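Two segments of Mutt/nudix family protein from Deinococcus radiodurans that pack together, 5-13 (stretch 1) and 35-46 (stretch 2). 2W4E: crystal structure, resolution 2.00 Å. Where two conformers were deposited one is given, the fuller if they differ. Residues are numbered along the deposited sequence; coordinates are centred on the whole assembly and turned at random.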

# COMPACT_ATOMS: atom_id res chain seq x y z
N PRO A 5 6.73 7.99 15.84
CA PRO A 5 5.28 7.86 15.91
C PRO A 5 4.86 6.56 15.19
O PRO A 5 5.52 6.13 14.24
CB PRO A 5 4.77 9.10 15.16
CG PRO A 5 5.87 9.47 14.22
CD PRO A 5 7.16 8.98 14.82
N ARG A 6 3.81 5.91 15.69
CA ARG A 6 3.33 4.66 15.11
C ARG A 6 1.81 4.68 15.05
O ARG A 6 1.17 5.26 15.92
CB ARG A 6 3.79 3.46 15.95
CG ARG A 6 5.30 3.36 16.16
CD ARG A 6 5.73 2.16 17.01
NE ARG A 6 5.33 2.29 18.42
CZ ARG A 6 5.22 1.28 19.29
NH1 ARG A 6 5.46 0.03 18.92
NH2 ARG A 6 4.84 1.53 20.54
N ALA A 7 1.22 4.03 14.04
CA ALA A 7 -0.22 3.79 14.04
C ALA A 7 -0.40 2.33 13.66
O ALA A 7 0.46 1.73 12.98
CB ALA A 7 -0.91 4.69 13.03
N VAL A 8 -1.52 1.76 14.10
CA VAL A 8 -1.87 0.38 13.80
C VAL A 8 -3.05 0.36 12.84
O VAL A 8 -3.92 1.21 12.93
CB VAL A 8 -2.15 -0.39 15.12
CG1 VAL A 8 -3.32 0.23 15.89
CG2 VAL A 8 -2.36 -1.83 14.83
N PHE A 9 -3.03 -0.56 11.87
CA PHE A 9 -4.12 -0.69 10.92
C PHE A 9 -4.59 -2.12 11.07
O PHE A 9 -3.78 -3.04 11.16
CB PHE A 9 -3.63 -0.44 9.48
CG PHE A 9 -3.61 1.01 9.12
CD1 PHE A 9 -4.53 1.53 8.21
CD2 PHE A 9 -2.67 1.87 9.70
CE1 PHE A 9 -4.55 2.91 7.90
CE2 PHE A 9 -2.69 3.24 9.39
CZ PHE A 9 -3.63 3.75 8.49
N ILE A 10 -5.89 -2.29 11.13
CA ILE A 10 -6.50 -3.59 11.38
C ILE A 10 -7.53 -3.92 10.34
O ILE A 10 -8.58 -3.22 10.21
CB ILE A 10 -7.23 -3.63 12.77
CG1 ILE A 10 -6.27 -3.31 13.92
CG2 ILE A 10 -7.86 -5.05 13.00
CD1 ILE A 10 -6.33 -1.88 14.35
N LEU A 11 -7.30 -5.01 9.64
CA LEU A 11 -8.33 -5.57 8.78
C LEU A 11 -9.15 -6.61 9.58
O LEU A 11 -8.67 -7.70 9.85
CB LEU A 11 -7.68 -6.23 7.54
CG LEU A 11 -8.59 -7.10 6.64
CD1 LEU A 11 -9.83 -6.26 6.18
CD2 LEU A 11 -7.72 -7.60 5.45
N PRO A 12 -10.39 -6.27 9.99
CA PRO A 12 -11.14 -7.17 10.86
C PRO A 12 -12.02 -8.08 10.00
O PRO A 12 -12.74 -7.60 9.10
CB PRO A 12 -12.02 -6.18 11.67
CG PRO A 12 -11.68 -4.81 11.17
CD PRO A 12 -11.18 -5.05 9.77
N VAL A 13 -11.96 -9.39 10.25
CA VAL A 13 -12.74 -10.35 9.46
C VAL A 13 -13.55 -11.24 10.41
O VAL A 13 -13.00 -11.80 11.39
CB VAL A 13 -11.84 -11.20 8.54
CG1 VAL A 13 -12.62 -12.38 7.89
CG2 VAL A 13 -11.12 -10.33 7.46
N GLU A 35 -12.34 2.74 4.45
CA GLU A 35 -11.08 2.42 5.11
C GLU A 35 -11.23 1.17 5.97
O GLU A 35 -12.35 0.79 6.34
CB GLU A 35 -10.65 3.58 6.01
CG GLU A 35 -10.43 4.90 5.27
CD GLU A 35 -10.12 6.04 6.20
OE1 GLU A 35 -10.60 6.02 7.37
OE2 GLU A 35 -9.39 6.96 5.79
N ILE A 36 -10.11 0.54 6.28
CA ILE A 36 -10.08 -0.43 7.42
C ILE A 36 -9.94 0.35 8.75
O ILE A 36 -9.87 1.58 8.74
CB ILE A 36 -8.99 -1.53 7.24
CG1 ILE A 36 -7.58 -0.93 7.20
CG2 ILE A 36 -9.27 -2.39 5.96
CD1 ILE A 36 -6.45 -2.05 7.32
N VAL A 37 -9.93 -0.35 9.89
CA VAL A 37 -9.80 0.26 11.21
C VAL A 37 -8.39 0.76 11.41
O VAL A 37 -7.45 0.09 10.98
CB VAL A 37 -10.19 -0.77 12.33
CG1 VAL A 37 -9.91 -0.21 13.73
CG2 VAL A 37 -11.67 -1.14 12.20
N ALA A 38 -8.21 1.91 12.05
CA ALA A 38 -6.86 2.40 12.30
C ALA A 38 -6.85 3.48 13.36
O ALA A 38 -7.86 4.15 13.58
CB ALA A 38 -6.25 2.96 10.98
N GLY A 39 -5.69 3.68 13.98
CA GLY A 39 -5.49 4.73 14.97
C GLY A 39 -4.05 4.77 15.47
O GLY A 39 -3.30 3.81 15.32
N GLY A 40 -3.68 5.90 16.08
CA GLY A 40 -2.31 6.05 16.60
C GLY A 40 -2.08 5.13 17.78
O GLY A 40 -3.02 4.82 18.51
N VAL A 41 -0.83 4.70 17.96
CA VAL A 41 -0.45 3.88 19.11
C VAL A 41 -0.05 4.84 20.24
O VAL A 41 0.78 5.73 20.02
CB VAL A 41 0.75 2.96 18.77
CG1 VAL A 41 1.22 2.14 19.97
CG2 VAL A 41 0.42 2.03 17.57
N GLU A 42 -0.66 4.69 21.41
CA GLU A 42 -0.38 5.56 22.58
C GLU A 42 1.00 5.35 23.20
O GLU A 42 1.67 4.36 22.91
CB GLU A 42 -1.47 5.40 23.65
CG GLU A 42 -2.67 6.33 23.45
CD GLU A 42 -3.99 5.74 23.96
OE1 GLU A 42 -4.00 5.01 24.97
OE2 GLU A 42 -5.05 6.03 23.34
N LYS A 43 1.40 6.31 24.05
CA LYS A 43 2.75 6.39 24.67
C LYS A 43 3.26 5.08 25.23
O LYS A 43 4.33 4.59 24.82
CB LYS A 43 2.78 7.43 25.82
CG LYS A 43 4.14 7.52 26.57
CD LYS A 43 4.00 7.68 28.10
CE LYS A 43 5.37 7.91 28.77
NZ LYS A 43 6.36 6.84 28.45
N GLY A 44 2.52 4.54 26.19
CA GLY A 44 2.95 3.35 26.88
C GLY A 44 2.22 2.15 26.34
O GLY A 44 1.92 1.21 27.09
N GLU A 45 1.94 2.18 25.03
CA GLU A 45 1.12 1.13 24.43
C GLU A 45 1.90 0.18 23.56
O GLU A 45 2.67 0.59 22.70
CB GLU A 45 -0.02 1.74 23.63
CG GLU A 45 -1.32 0.99 23.76
CD GLU A 45 -2.44 1.70 23.05
OE1 GLU A 45 -3.62 1.46 23.40
OE2 GLU A 45 -2.15 2.50 22.14
N ASP A 46 1.69 -1.10 23.80
CA ASP A 46 2.20 -2.14 22.95
C ASP A 46 1.33 -2.25 21.69
O ASP A 46 0.16 -1.85 21.72
CB ASP A 46 2.18 -3.44 23.73
CG ASP A 46 2.81 -4.57 22.99
OD1 ASP A 46 3.53 -4.30 21.99
OD2 ASP A 46 2.60 -5.73 23.41
O HOH W 1 2.74 6.92 18.03

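The two stretches pair as antiparallel strands, their axes running at 165° and approaching to 4.6 Å, and together they bury 648 Å² of surface. The apolar centre of the contact is divided between the two faces of this small sheet. On one face, Phe9 and Ala38 occupy a non-hydrogen-bonded pair with their CA atoms 4.4 Å apart. The Phe9 ring, with chi1 at -84°, lies so that Ala38 CB sits over its face, 3.5 Å from the ring centroid and only 10° off the normal, a close CH-pi contact. The single methyl of Ala38 suits this place: it is small enough to rest directly on the ring face. Ile36 adds to this cluster: its CG1 lies at the edge of the ring, and its CD1 approaches Phe9 CB to 3.9 Å. Its CA-to-CB bond points toward stretch 1, and its CG2 also meets Leu11 CD1 at 3.9 Å.

The other face carries Ile10 and Val37, both buried, with Ile10 CD1 4.0 Å from Val37 CG1. The second methyl of Val37, CG2, packs against Pro12 CG at 3.8 Å, so the branched side chain touches two residues of the opposing strand. Farther along, Val8 stands across from Gly39, which offers no side chain to this face; Val41 CG2 instead comes within 4.3 Å of Val8 CB.

Backbone hydrogen bonds fix this register. Ile10 N donates to Val37 O (2.8 Å) and Val37 N to Ile10 O (3.2 Å, less linear at 136°), while Val8 N donates to Gly39 O (3.0 Å) and Gly39 N to Val8 O (3.2 Å). Between these pairs, CA-H...O contacts from Ala38 CA to Val8 O (3.2 Å) and from Phe9 CA to Val37 O (3.4 Å) use the same carbonyls again. At Ala7 and Gly40 the chains come closest in CA separation, 4.0 Å.

Beyond this pair the contact becomes polar. Val41 N donates to Arg6 O in a nearly straight bond of 2.9 Å, and water 1 links the same two residues, accepting from Arg6 N (2.8 Å) and donating to Val41 O (3.0 Å). The long Arg6 side chain extends along stretch 2, where Val41 CG1 lies over one face of its guanidinium, 3.7 Å from NH2. The same NH2 makes a weak hydrogen bond to Glu45 O (3.2 Å, 120°). That carbonyl belongs to the last residue of a type I turn from Glu42 to Glu45, closed by Glu45 N to Glu42 O (3.1 Å) and reinforced by Glu42 N to Glu45 OE2 (2.7 Å).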